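Local coordinates for protein lipase (Penicillium expansum, PDB 3G7N) that hydrolyses triacylglycerols such as tributyrin, releasing free fatty acids, as a secreted alkaline lipase of the alpha/beta-hydrolase superfamily, at residues K56-I61 with T112-L117; Y124-V129 with Q147-K152; R182-L187 with S227-N232. All coordinates share one frame; numbering follows the deposited sequence.

In the fold
Contacts 1 and 2 are neighbours, their centres about 8 Å apart: each sets a helix or its exit against one of two adjacent parallel strands, 57-62 and 125-131, and the backbone bond from I58 N to T125 O ties them together. Contact 1 is entirely buried and hydrocarbon; contact 2, only partly buried, adds a water bridge to a lysine ammonium at its outer end. Contact 3 lies on the opposite side of the chain's centre, its own centre about 30 Å from that of contact 1 and about 27 Å from that of contact 2, yet reaches the same sheet through strand 179-185. Near the charge-relay residues, it replaces aliphatic packing with asparagine, serine, arginine and water.

Contact 1: residues K56-I61 with T112-L117; sequences KTIAVI and TEVKAL
I58 packs against L117, the two side chains crossing obliquely. The CD1 end of I58 reaches past the L117 side chain to the helix backbone, 3.7 Å from L117 C, while its other branch, I58 CG2, lies 3.9 Å from L117 CD1. Because I58 CG1 stands beside the backbone N (chi1 -67°) and CG2 beside the carbonyl carbon, both arms of the beta-branched residue face the helix, where L117 CB touches both and L117 CD1 meets CG2. One turn earlier in the helix, V114 takes over: its CG1 approaches I58 CG2 at 4.1 Å, and its CG2 meets V60 CG2 at 3.8 Å, the two valines crossing at about a right angle. V114 thus touches two residues of one strand face, I58 and V60, with one methyl for each. This is helix-on-sheet packing of the alpha/beta-hydrolase fold: the 112-117 part of helix 97-120 runs nearly antiparallel to strand residues 57-61 (166°), their axes approaching to 9.3 Å. Valine and isoleucine suit the strand, where beta branching favours extended backbone angles and makes a compact apolar surface. Farther out, F149 packs on V114, and L117 also touches V35 and V49 of neighbouring strands. Strand 57-62 is held in place by backbone bonds from I58 and V60 to strand 125-131, and on its other face T57 OG1 hydrogen-bonds E127 OE2.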
ATOM      1  N   LYS A  56       4.715 -17.265   6.344  1.00 10.59           N
ATOM      2  CA  LYS A  56       6.057 -17.329   5.772  1.00 10.38           C
ATOM      3  C   LYS A  56       6.337 -16.119   4.898  1.00  9.30           C
ATOM      4  O   LYS A  56       6.754 -16.215   3.746  1.00 10.06           O
ATOM      5  CB  LYS A  56       6.276 -18.643   5.004  1.00 12.32           C
ATOM      6  CG  LYS A  56       6.202 -19.882   5.904  1.00 15.49           C
ATOM      7  CD  LYS A  56       6.559 -21.149   5.120  1.00 21.79           C
ATOM      8  CE  LYS A  56       6.835 -22.334   6.043  1.00 36.06           C
ATOM      9  NZ  LYS A  56       5.686 -22.621   6.946  1.00 43.05           N
ATOM     10  N   THR A  57       6.105 -14.956   5.506  1.00  9.37           N
ATOM     11  CA  THR A  57       6.375 -13.690   4.823  1.00  9.26           C
ATOM     12  C   THR A  57       7.242 -12.776   5.653  1.00  8.35           C
ATOM     13  O   THR A  57       7.298 -12.875   6.886  1.00  8.64           O
ATOM     14  CB  THR A  57       5.103 -12.912   4.473  1.00  9.70           C
ATOM     15  OG1 THR A  57       4.398 -12.617   5.683  1.00 11.90           O
ATOM     16  CG2 THR A  57       4.238 -13.668   3.472  1.00 10.84           C
ATOM     17  N   ILE A  58       7.923 -11.892   4.939  1.00  7.68           N
ATOM     18  CA  ILE A  58       8.582 -10.728   5.510  1.00  7.19           C
ATOM     19  C   ILE A  58       7.796  -9.516   5.035  1.00  7.61           C
ATOM     20  O   ILE A  58       7.519  -9.390   3.838  1.00  7.96           O
ATOM     21  CB  ILE A  58      10.037 -10.659   5.008  1.00  7.19           C
ATOM     22  CG1 ILE A  58      10.814 -11.846   5.585  1.00  9.31           C
ATOM     23  CG2 ILE A  58      10.699  -9.320   5.349  1.00  8.08           C
ATOM     24  CD1 ILE A  58      12.080 -12.192   4.825  1.00 11.57           C
ATOM     25  N   ALA A  59       7.329  -8.715   6.002  1.00  7.73           N
ATOM     26  CA  ALA A  59       6.282  -7.709   5.766  1.00  7.52           C
ATOM     27  C   ALA A  59       6.808  -6.312   6.050  1.00  6.32           C
ATOM     28  O   ALA A  59       7.501  -6.071   7.041  1.00  7.76           O
ATOM     29  CB  ALA A  59       5.100  -7.989   6.668  1.00  8.72           C
ATOM     30  N   VAL A  60       6.412  -5.396   5.177  1.00  6.57           N
ATOM     31  CA  VAL A  60       6.604  -3.953   5.355  1.00  6.68           C
ATOM     32  C   VAL A  60       5.233  -3.291   5.449  1.00  6.20           C
ATOM     33  O   VAL A  60       4.450  -3.332   4.485  1.00  7.77           O
ATOM     34  CB  VAL A  60       7.371  -3.351   4.161  1.00  6.98           C
ATOM     35  CG1 VAL A  60       7.537  -1.849   4.338  1.00  9.89           C
ATOM     36  CG2 VAL A  60       8.747  -4.044   3.970  1.00  9.49           C
ATOM     37  N   ILE A  61       4.924  -2.725   6.611  1.00  6.94           N
ATOM     38  CA  ILE A  61       3.579  -2.205   6.877  1.00  7.03           C
ATOM     39  C   ILE A  61       3.712  -0.709   7.127  1.00  7.35           C
ATOM     40  O   ILE A  61       4.402  -0.292   8.063  1.00  7.76           O
ATOM     41  CB  ILE A  61       2.957  -2.861   8.114  1.00  7.48           C
ATOM     42  CG1 ILE A  61       2.972  -4.392   8.016  1.00  9.93           C
ATOM     43  CG2 ILE A  61       1.522  -2.375   8.301  1.00  9.73           C
ATOM     44  CD1 ILE A  61       2.617  -5.093   9.328  1.00 14.31           C
ATOM     45  N   THR A 112      17.431  -2.445   4.214  1.00  9.57           N
ATOM     46  CA  THR A 112      18.432  -3.073   5.079  1.00 11.51           C
ATOM     47  C   THR A 112      17.814  -4.110   6.011  1.00 11.48           C
ATOM     48  O   THR A 112      18.326  -5.217   6.155  1.00 11.65           O
ATOM     49  CB  THR A 112      19.196  -2.013   5.892  1.00 13.19           C
ATOM     50  OG1 THR A 112      19.934  -1.180   4.988  1.00 15.75           O
ATOM     51  CG2 THR A 112      20.190  -2.667   6.852  1.00 14.42           C
ATOM     52  N   GLU A 113      16.673  -3.787   6.603  1.00  9.99           N
ATOM     53  CA  GLU A 113      16.027  -4.719   7.517  1.00  9.13           C
ATOM     54  C   GLU A 113      15.436  -5.899   6.760  1.00  8.54           C
ATOM     55  O   GLU A 113      15.568  -7.050   7.197  1.00  9.58           O
ATOM     56  CB  GLU A 113      14.950  -4.018   8.349  1.00 10.95           C
ATOM     57  CG  GLU A 113      14.192  -4.957   9.276  1.00 11.09           C
ATOM     58  CD  GLU A 113      15.047  -5.565  10.387  1.00 14.34           C
ATOM     59  OE1 GLU A 113      16.196  -5.118  10.602  1.00 15.42           O
ATOM     60  OE2 GLU A 113      14.505  -6.387  11.155  1.00 14.60           O
ATOM     61  N   VAL A 114      14.841  -5.660   5.604  1.00  8.93           N
ATOM     62  CA  VAL A 114      14.328  -6.772   4.810  1.00  9.21           C
ATOM     63  C   VAL A 114      15.468  -7.733   4.422  1.00 10.89           C
ATOM     64  O   VAL A 114      15.306  -8.962   4.488  1.00 10.86           O
ATOM     65  CB  VAL A 114      13.538  -6.288   3.576  1.00  8.38           C
ATOM     66  CG1 VAL A 114      13.191  -7.464   2.638  1.00 10.50           C
ATOM     67  CG2 VAL A 114      12.278  -5.531   4.007  1.00  9.66           C
ATOM     68  N   LYS A 115      16.624  -7.182   4.058  1.00 10.26           N
ATOM     69  CA  LYS A 115      17.757  -8.023   3.685  1.00 12.47           C
ATOM     70  C   LYS A 115      18.249  -8.853   4.863  1.00 11.71           C
ATOM     71  O   LYS A 115      18.499 -10.054   4.720  1.00 12.84           O
ATOM     72  CB  LYS A 115      18.890  -7.170   3.131  1.00 14.77           C
ATOM     73  CG  LYS A 115      20.008  -7.974   2.485  1.00 23.54           C
ATOM     74  CD  LYS A 115      21.152  -7.061   2.067  1.00 31.05           C
ATOM     75  CE  LYS A 115      22.194  -7.832   1.260  1.00 42.03           C
ATOM     76  NZ  LYS A 115      23.158  -6.930   0.559  1.00 44.15           N
ATOM     77  N   ALA A 116      18.229  -8.273   6.056  1.00 10.36           N
ATOM     78  CA  ALA A 116      18.585  -9.022   7.244  1.00 11.83           C
ATOM     79  C   ALA A 116      17.580 -10.144   7.518  1.00 11.13           C
ATOM     80  O   ALA A 116      17.957 -11.259   7.904  1.00 12.27           O
ATOM     81  CB  ALA A 116      18.689  -8.088   8.441  1.00 12.70           C
ATOM     82  N   LEU A 117      16.293  -9.871   7.323  1.00 10.30           N
ATOM     83  CA  LEU A 117      15.279 -10.883   7.568  1.00 10.37           C
ATOM     84  C   LEU A 117      15.333 -11.997   6.529  1.00  8.88           C
ATOM     85  O   LEU A 117      15.102 -13.163   6.854  1.00  9.89           O
ATOM     86  CB  LEU A 117      13.887 -10.252   7.652  1.00  8.66           C
ATOM     87  CG  LEU A 117      13.638  -9.443   8.923  1.00  9.02           C
ATOM     88  CD1 LEU A 117      12.366  -8.607   8.776  1.00 10.97           C
ATOM     89  CD2 LEU A 117      13.529 -10.365  10.116  1.00 12.37           C
TER

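Contact 2: residues Y124-V129 with Q147-K152; sequences YTLEAV and QNFPDK
L126 pushes its CD1 methyl into the angle between F149 and K152, lying 3.8 Å from F149 CB and equally near K152 CB. The leucine and phenylalanine side chains meet at about a right angle, and the same methyl comes within 4.0 Å of F149 CD2, approaching the ring obliquely. L126 CG adds a second contact with K152 CB, so the lysine supplies hydrocarbon at its base where an apolar neighbour needs it. Its far end serves a different purpose. A bend at chi2 (-65°) turns the chain back toward the start of the strand, carrying CD to 4.0 Å from Y124 O; beyond it, a water accepts a hydrogen bond from K152 NZ and donates one to Y124 O, each 2.8 Å long. The ammonium group is thereby joined through water to a carbonyl just before the strand begins. These residues belong to the beta-alpha-beta unit of strand 125-131, helix 133-148 and strand 154-159, whose first connection carries the nucleophile S132. The contact closes the opposite end of the unit, where the chain leaves the helix and turns back toward the sheet. F149 is the first residue to abandon helical angles and starts a type I turn, closed by K152 N bonding F149 O at 3.1 Å; P150, with its restricted phi, fits the second position of that turn. N148 CB covers one face of the F149 ring, offset toward the rim. I118 of helix 97-120 also packs against F149 and K152, and L126 is fixed in the sheet by backbone bonds to S153 and V155, while its side chain touches I58.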
ATOM      1  N   TYR A 124      11.067 -17.359   3.077  1.00 10.29           N
ATOM      2  CA  TYR A 124       9.881 -16.504   3.181  1.00  9.90           C
ATOM      3  C   TYR A 124       9.723 -15.627   1.947  1.00  9.15           C
ATOM      4  O   TYR A 124      10.682 -15.307   1.269  1.00 11.66           O
ATOM      5  CB  TYR A 124       9.983 -15.633   4.432  1.00 10.30           C
ATOM      6  CG  TYR A 124       9.656 -16.351   5.730  1.00  9.13           C
ATOM      7  CD1 TYR A 124       9.757 -17.742   5.850  1.00 11.18           C
ATOM      8  CD2 TYR A 124       9.347 -15.627   6.867  1.00 11.24           C
ATOM      9  CE1 TYR A 124       9.594 -18.360   7.082  1.00 11.51           C
ATOM     10  CE2 TYR A 124       9.138 -16.233   8.077  1.00 10.80           C
ATOM     11  CZ  TYR A 124       9.225 -17.607   8.176  1.00 11.28           C
ATOM     12  OH  TYR A 124       9.026 -18.227   9.398  1.00 14.80           O
ATOM     13  N   THR A 125       8.478 -15.307   1.608  1.00 10.24           N
ATOM     14  CA  THR A 125       8.202 -14.364   0.517  1.00 11.23           C
ATOM     15  C   THR A 125       7.986 -12.960   1.112  1.00 10.25           C
ATOM     16  O   THR A 125       8.041 -12.792   2.347  1.00 10.04           O
ATOM     17  CB  THR A 125       6.956 -14.807  -0.278  1.00  9.52           C
ATOM     18  OG1 THR A 125       5.820 -14.844   0.589  1.00 11.23           O
ATOM     19  CG2 THR A 125       7.188 -16.220  -0.884  1.00 10.61           C
ATOM     20  N   LEU A 126       7.776 -11.967   0.251  1.00  9.25           N
ATOM     21  CA  LEU A 126       7.682 -10.560   0.687  1.00  8.37           C
ATOM     22  C   LEU A 126       6.253 -10.061   0.572  1.00  8.53           C
ATOM     23  O   LEU A 126       5.514 -10.404  -0.362  1.00  8.97           O
ATOM     24  CB  LEU A 126       8.600  -9.680  -0.159  1.00 10.13           C
ATOM     25  CG  LEU A 126      10.068 -10.103  -0.194  1.00  9.51           C
ATOM     26  CD1 LEU A 126      10.866  -9.104  -1.025  1.00 11.17           C
ATOM     27  CD2 LEU A 126      10.645 -10.207   1.221  1.00 11.97           C
ATOM     28  N   GLU A 127       5.900  -9.147   1.470  1.00  7.65           N
ATOM     29  CA  GLU A 127       4.645  -8.427   1.337  1.00  8.50           C
ATOM     30  C   GLU A 127       4.789  -7.004   1.834  1.00  7.74           C
ATOM     31  O   GLU A 127       5.600  -6.707   2.719  1.00  9.14           O
ATOM     32  CB  GLU A 127       3.518  -9.147   2.064  1.00  9.83           C
ATOM     33  CG  GLU A 127       3.648  -9.204   3.548  1.00 10.82           C
ATOM     34  CD  GLU A 127       2.469  -9.917   4.208  1.00 12.75           C
ATOM     35  OE1 GLU A 127       1.320  -9.775   3.703  1.00 14.17           O
ATOM     36  OE2 GLU A 127       2.653 -10.517   5.285  1.00 13.94           O
ATOM     37  N   ALA A 128       3.998  -6.114   1.243  1.00  8.65           N
ATOM     38  CA  ALA A 128       3.940  -4.707   1.672  1.00  8.14           C
ATOM     39  C   ALA A 128       2.484  -4.312   1.739  1.00  7.06           C
ATOM     40  O   ALA A 128       1.675  -4.765   0.928  1.00  8.20           O
ATOM     41  CB  ALA A 128       4.663  -3.838   0.670  1.00  8.19           C
ATOM     42  N   VAL A 129       2.139  -3.475   2.717  1.00  7.05           N
ATOM     43  CA  VAL A 129       0.732  -3.121   2.927  1.00  6.28           C
ATOM     44  C   VAL A 129       0.641  -1.783   3.633  1.00  5.64           C
ATOM     45  O   VAL A 129       1.510  -1.429   4.445  1.00  6.37           O
ATOM     46  CB  VAL A 129       0.034  -4.224   3.769  1.00  8.72           C
ATOM     47  CG1 VAL A 129       0.740  -4.453   5.078  1.00 15.25           C
ATOM     48  CG2 VAL A 129      -1.411  -3.921   3.998  1.00 14.33           C
ATOM     49  N   GLN A 147      12.624  -4.448  -7.146  1.00  9.62           N
ATOM     50  CA  GLN A 147      13.897  -4.103  -7.773  1.00 11.76           C
ATOM     51  C   GLN A 147      15.074  -4.545  -6.906  1.00 12.90           C
ATOM     52  O   GLN A 147      16.112  -4.996  -7.431  1.00 14.81           O
ATOM     53  CB  GLN A 147      13.965  -2.601  -8.014  1.00 11.64           C
ATOM     54  CG  GLN A 147      13.062  -2.130  -9.136  1.00 13.66           C
ATOM     55  CD  GLN A 147      13.731  -2.245 -10.484  1.00 12.87           C
ATOM     56  OE1 GLN A 147      13.218  -2.913 -11.387  1.00 16.47           O
ATOM     57  NE2 GLN A 147      14.819  -1.535 -10.651  1.00 12.90           N
ATOM     58  N   ASN A 148      14.946  -4.429  -5.585  1.00 11.64           N
ATOM     59  CA  ASN A 148      16.032  -4.827  -4.693  1.00 12.14           C
ATOM     60  C   ASN A 148      16.108  -6.323  -4.444  1.00 12.01           C
ATOM     61  O   ASN A 148      17.197  -6.856  -4.192  1.00 13.26           O
ATOM     62  CB  ASN A 148      15.948  -4.086  -3.364  1.00 10.82           C
ATOM     63  CG  ASN A 148      16.583  -2.704  -3.429  1.00 12.86           C
ATOM     64  OD1 ASN A 148      17.797  -2.567  -3.261  1.00 15.84           O
ATOM     65  ND2 ASN A 148      15.788  -1.680  -3.758  1.00 12.59           N
ATOM     66  N   PHE A 149      14.982  -7.020  -4.559  1.00 11.43           N
ATOM     67  CA  PHE A 149      14.898  -8.442  -4.223  1.00 10.44           C
ATOM     68  C   PHE A 149      14.191  -9.220  -5.341  1.00 11.85           C
ATOM     69  O   PHE A 149      13.145  -9.824  -5.132  1.00 12.20           O
ATOM     70  CB  PHE A 149      14.199  -8.635  -2.863  1.00 11.95           C
ATOM     71  CG  PHE A 149      14.811  -7.832  -1.754  1.00 10.97           C
ATOM     72  CD1 PHE A 149      16.076  -8.145  -1.271  1.00 12.76           C
ATOM     73  CD2 PHE A 149      14.122  -6.782  -1.166  1.00 11.37           C
ATOM     74  CE1 PHE A 149      16.654  -7.408  -0.279  1.00 13.31           C
ATOM     75  CE2 PHE A 149      14.702  -6.035  -0.170  1.00 12.63           C
ATOM     76  CZ  PHE A 149      15.955  -6.370   0.309  1.00 12.23           C
ATOM     77  N   PRO A 150      14.836  -9.286  -6.529  1.00 14.87           N
ATOM     78  CA  PRO A 150      14.172  -9.851  -7.700  1.00 17.15           C
ATOM     79  C   PRO A 150      13.981 -11.377  -7.668  1.00 17.61           C
ATOM     80  O   PRO A 150      13.124 -11.904  -8.380  1.00 20.47           O
ATOM     81  CB  PRO A 150      15.100  -9.458  -8.855  1.00 18.63           C
ATOM     82  CG  PRO A 150      16.433  -9.255  -8.226  1.00 17.54           C
ATOM     83  CD  PRO A 150      16.130  -8.668  -6.871  1.00 15.27           C
ATOM     84  N   ASP A 151      14.617 -12.048  -6.720  1.00 16.37           N
ATOM     85  CA  ASP A 151      14.421 -13.487  -6.566  1.00 18.97           C
ATOM     86  C   ASP A 151      13.371 -13.876  -5.528  1.00 18.46           C
ATOM     87  O   ASP A 151      13.267 -15.047  -5.163  1.00 20.82           O
ATOM     88  CB  ASP A 151      15.755 -14.170  -6.257  1.00 20.19           C
ATOM     89  CG  ASP A 151      16.375 -13.681  -4.966  1.00 25.68           C
ATOM     90  OD1 ASP A 151      15.915 -12.649  -4.429  1.00 33.89           O
ATOM     91  OD2 ASP A 151      17.404 -14.260  -4.543  1.00 33.80           O
ATOM     92  N   LYS A 152      12.574 -12.908  -5.062  1.00 14.13           N
ATOM     93  CA  LYS A 152      11.552 -13.202  -4.048  1.00 13.50           C
ATOM     94  C   LYS A 152      10.164 -12.975  -4.619  1.00 11.02           C
ATOM     95  O   LYS A 152       9.916 -11.938  -5.256  1.00 14.20           O
ATOM     96  CB  LYS A 152      11.740 -12.302  -2.829  1.00 13.89           C
ATOM     97  CG  LYS A 152      13.059 -12.502  -2.108  1.00 12.79           C
ATOM     98  CD  LYS A 152      13.187 -13.892  -1.486  1.00 14.61           C
ATOM     99  CE  LYS A 152      14.631 -14.140  -1.043  1.00 14.09           C
ATOM    100  NZ  LYS A 152      14.727 -15.401  -0.269  1.00 13.73           N
TER
HETATM  101  O   HOH W   1      13.309 -14.796   2.099  1.00 11.19           O

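Contact 3: residues R182-L187 with S227-N232; sequences RGNNVL and SCSAGN. With SO4 (sulfate ion), chain D.
S229 OG is gripped from two directions: a water donates to it at 2.9 Å, and the carboxylate oxygen E207 OE2 is its hydrogen-bonding partner within the protein. The same water accepts from R182 NH1 at 3.1 Å, linking the strand to the loop. N184 ND2 approaches S229 OG to 3.7 Å without bonding it; instead, both polar groups share E207 OE2, so the carboxylate on strand 206-210 joins the two segments indirectly. With chi1 at 53°, the S229 hydroxyl lies between its own backbone N and carbonyl carbon; serine suits the place because a single small hydroxyl can accept from the water and donate to the carboxylate. The 3-10 turn that S229 begins is closed by N232 N bonding S229 O at 3.0 Å. N232 then projects toward the end of the strand, where its ND2 lies 4.1 Å from L187 N and 4.2 Å from N185 O. Those two distances are too long for bonds; ND2 hydrogen-bonds D188 O and Y209 OH, while OD1 receives M234 N, and an asparagine suits the site because one amide can both give and accept. In alpha/beta-hydrolases the catalytic acid commonly sits in the loop after a strand of the sheet, and here D188 of the charge relay system comes directly after L187, beyond strand 179-185, while N185 ND2 bonds G240 O. At the surface, next to C228 of the C220–C228 disulfide, S227 OG lies 3.1 Å from O1 of a sulfate ion, probably left from crystallisation.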
ATOM      1  N   ARG A 182      -4.726  -2.986  -5.387  1.00  7.97           N
ATOM      2  CA  ARG A 182      -5.319  -1.763  -4.804  1.00  7.98           C
ATOM      3  C   ARG A 182      -6.672  -2.109  -4.236  1.00  8.73           C
ATOM      4  O   ARG A 182      -7.622  -2.321  -4.999  1.00 10.15           O
ATOM      5  CB  ARG A 182      -5.449  -0.680  -5.878  1.00  8.53           C
ATOM      6  CG  ARG A 182      -4.117  -0.213  -6.372  1.00  8.23           C
ATOM      7  CD  ARG A 182      -4.241   1.023  -7.253  1.00  9.72           C
ATOM      8  NE  ARG A 182      -4.926   0.718  -8.507  1.00 10.04           N
ATOM      9  CZ  ARG A 182      -6.120   1.200  -8.866  1.00 10.44           C
ATOM     10  NH1 ARG A 182      -6.897   1.875  -8.007  1.00  9.14           N
ATOM     11  NH2 ARG A 182      -6.568   0.956 -10.091  1.00 10.43           N
ATOM     12  N   GLY A 183      -6.771  -2.220  -2.918  1.00  7.58           N
ATOM     13  CA  GLY A 183      -8.032  -2.612  -2.292  1.00  8.46           C
ATOM     14  C   GLY A 183      -8.778  -1.388  -1.801  1.00  8.63           C
ATOM     15  O   GLY A 183      -8.290  -0.689  -0.904  1.00  8.57           O
ATOM     16  N   ASN A 184      -9.955  -1.130  -2.388  1.00  7.89           N
ATOM     17  CA  ASN A 184     -10.696   0.115  -2.143  1.00  7.50           C
ATOM     18  C   ASN A 184     -12.076  -0.110  -1.548  1.00  8.16           C
ATOM     19  O   ASN A 184     -12.598  -1.243  -1.522  1.00  8.86           O
ATOM     20  CB  ASN A 184     -10.762   0.928  -3.436  1.00  9.36           C
ATOM     21  CG  ASN A 184      -9.419   1.468  -3.808  1.00  7.78           C
ATOM     22  OD1 ASN A 184      -8.574   1.681  -2.930  1.00  8.01           O
ATOM     23  ND2 ASN A 184      -9.183   1.684  -5.094  1.00  8.42           N
ATOM     24  N   ASN A 185     -12.630   0.966  -1.005  1.00  8.02           N
ATOM     25  CA  ASN A 185     -13.869   0.894  -0.250  1.00  8.60           C
ATOM     26  C   ASN A 185     -14.952   1.797  -0.841  1.00  9.40           C
ATOM     27  O   ASN A 185     -14.672   2.884  -1.376  1.00  8.90           O
ATOM     28  CB  ASN A 185     -13.599   1.281   1.202  1.00  8.59           C
ATOM     29  CG  ASN A 185     -14.715   0.853   2.136  1.00 10.37           C
ATOM     30  OD1 ASN A 185     -15.092  -0.317   2.139  1.00 11.45           O
ATOM     31  ND2 ASN A 185     -15.175   1.761   2.996  1.00 10.77           N
ATOM     32  N   VAL A 186     -16.199   1.385  -0.629  1.00  9.47           N
ATOM     33  CA  VAL A 186     -17.338   2.220  -0.960  1.00 10.13           C
ATOM     34  C   VAL A 186     -17.269   3.556  -0.253  1.00  8.95           C
ATOM     35  O   VAL A 186     -16.669   3.699   0.805  1.00  8.84           O
ATOM     36  CB  VAL A 186     -18.666   1.538  -0.619  1.00 12.46           C
ATOM     37  CG1 VAL A 186     -18.909   0.346  -1.540  1.00 17.74           C
ATOM     38  CG2 VAL A 186     -18.740   1.181   0.854  1.00 14.59           C
ATOM     39  N   LEU A 187     -17.827   4.578  -0.913  1.00 10.19           N
ATOM     40  CA  LEU A 187     -17.991   5.889  -0.295  1.00 11.09           C
ATOM     41  C   LEU A 187     -16.673   6.583  -0.006  1.00  9.65           C
ATOM     42  O   LEU A 187     -16.605   7.462   0.846  1.00 10.19           O
ATOM     43  CB  LEU A 187     -18.865   5.819   0.971  1.00 11.83           C
ATOM     44  CG  LEU A 187     -20.344   5.518   0.725  1.00 16.76           C
ATOM     45  CD1 LEU A 187     -21.021   5.205   2.048  1.00 20.12           C
ATOM     46  CD2 LEU A 187     -21.014   6.703   0.027  1.00 20.86           C
ATOM     47  N   SER A 227     -17.561   0.417 -11.983  1.00 14.61           N
ATOM     48  CA  SER A 227     -18.206  -0.312 -10.899  1.00 15.91           C
ATOM     49  C   SER A 227     -17.417  -0.274  -9.602  1.00 17.07           C
ATOM     50  O   SER A 227     -17.891  -0.734  -8.568  1.00 18.34           O
ATOM     51  CB  SER A 227     -18.463  -1.760 -11.297  1.00 16.67           C
ATOM     52  OG  SER A 227     -19.422  -1.807 -12.344  1.00 18.67           O
ATOM     53  N   CYS A 228     -16.219   0.297  -9.651  1.00 14.01           N
ATOM     54  CA  CYS A 228     -15.380   0.365  -8.457  1.00 14.24           C
ATOM     55  C   CYS A 228     -15.176   1.848  -8.119  1.00 12.39           C
ATOM     56  O   CYS A 228     -16.119   2.640  -8.226  1.00 13.24           O
ATOM     57  CB  CYS A 228     -14.073  -0.404  -8.671  1.00 12.89           C
ATOM     58  SG  CYS A 228     -14.361  -2.147  -9.101  1.00 15.36           S
ATOM     59  N   SER A 229     -14.007   2.220  -7.606  1.00 10.34           N
ATOM     60  CA  SER A 229     -13.821   3.587  -7.102  1.00  9.63           C
ATOM     61  C   SER A 229     -14.193   4.648  -8.160  1.00 11.19           C
ATOM     62  O   SER A 229     -14.806   5.674  -7.828  1.00 10.18           O
ATOM     63  CB  SER A 229     -12.391   3.803  -6.574  1.00 10.11           C
ATOM     64  OG  SER A 229     -11.400   3.439  -7.530  1.00 10.78           O
ATOM     65  N   ALA A 230     -13.726   4.475  -9.397  1.00 10.41           N
ATOM     66  CA  ALA A 230     -13.842   5.538 -10.396  1.00 10.16           C
ATOM     67  C   ALA A 230     -15.283   5.967 -10.610  1.00 11.82           C
ATOM     68  O   ALA A 230     -15.527   7.094 -11.034  1.00 14.05           O
ATOM     69  CB  ALA A 230     -13.230   5.092 -11.718  1.00 12.10           C
ATOM     70  N   GLY A 231     -16.224   5.055 -10.387  1.00 11.64           N
ATOM     71  CA  GLY A 231     -17.632   5.343 -10.649  1.00 12.38           C
ATOM     72  C   GLY A 231     -18.434   5.741  -9.431  1.00 14.80           C
ATOM     73  O   GLY A 231     -19.651   5.867  -9.516  1.00 15.53           O
ATOM     74  N   ASN A 232     -17.789   5.917  -8.280  1.00 11.73           N
ATOM     75  CA  ASN A 232     -18.539   6.034  -7.032  1.00 11.15           C
ATOM     76  C   ASN A 232     -19.035   7.427  -6.671  1.00 11.40           C
ATOM     77  O   ASN A 232     -19.691   7.626  -5.642  1.00 12.87           O
ATOM     78  CB  ASN A 232     -17.830   5.340  -5.853  1.00 11.74           C
ATOM     79  CG  ASN A 232     -16.625   6.112  -5.321  1.00 10.73           C
ATOM     80  OD1 ASN A 232     -16.382   7.282  -5.646  1.00 10.27           O
ATOM     81  ND2 ASN A 232     -15.861   5.446  -4.457  1.00 10.15           N
TER
HETATM   82  S   SO4 D 260     -22.415  -1.050 -10.561  1.00 33.16           S
HETATM   83  O1  SO4 D 260     -22.007  -2.430 -10.845  1.00 37.91           O
HETATM   84  O2  SO4 D 260     -22.227  -0.233 -11.760  1.00 34.68           O
HETATM   85  O3  SO4 D 260     -23.823  -1.019 -10.170  1.00 35.25           O
HETATM   86  O4  SO4 D 260     -21.592  -0.501  -9.483  1.00 36.88           O
HETATM   87  O   HOH W   2      -9.174   3.537  -9.321  1.00 11.49           O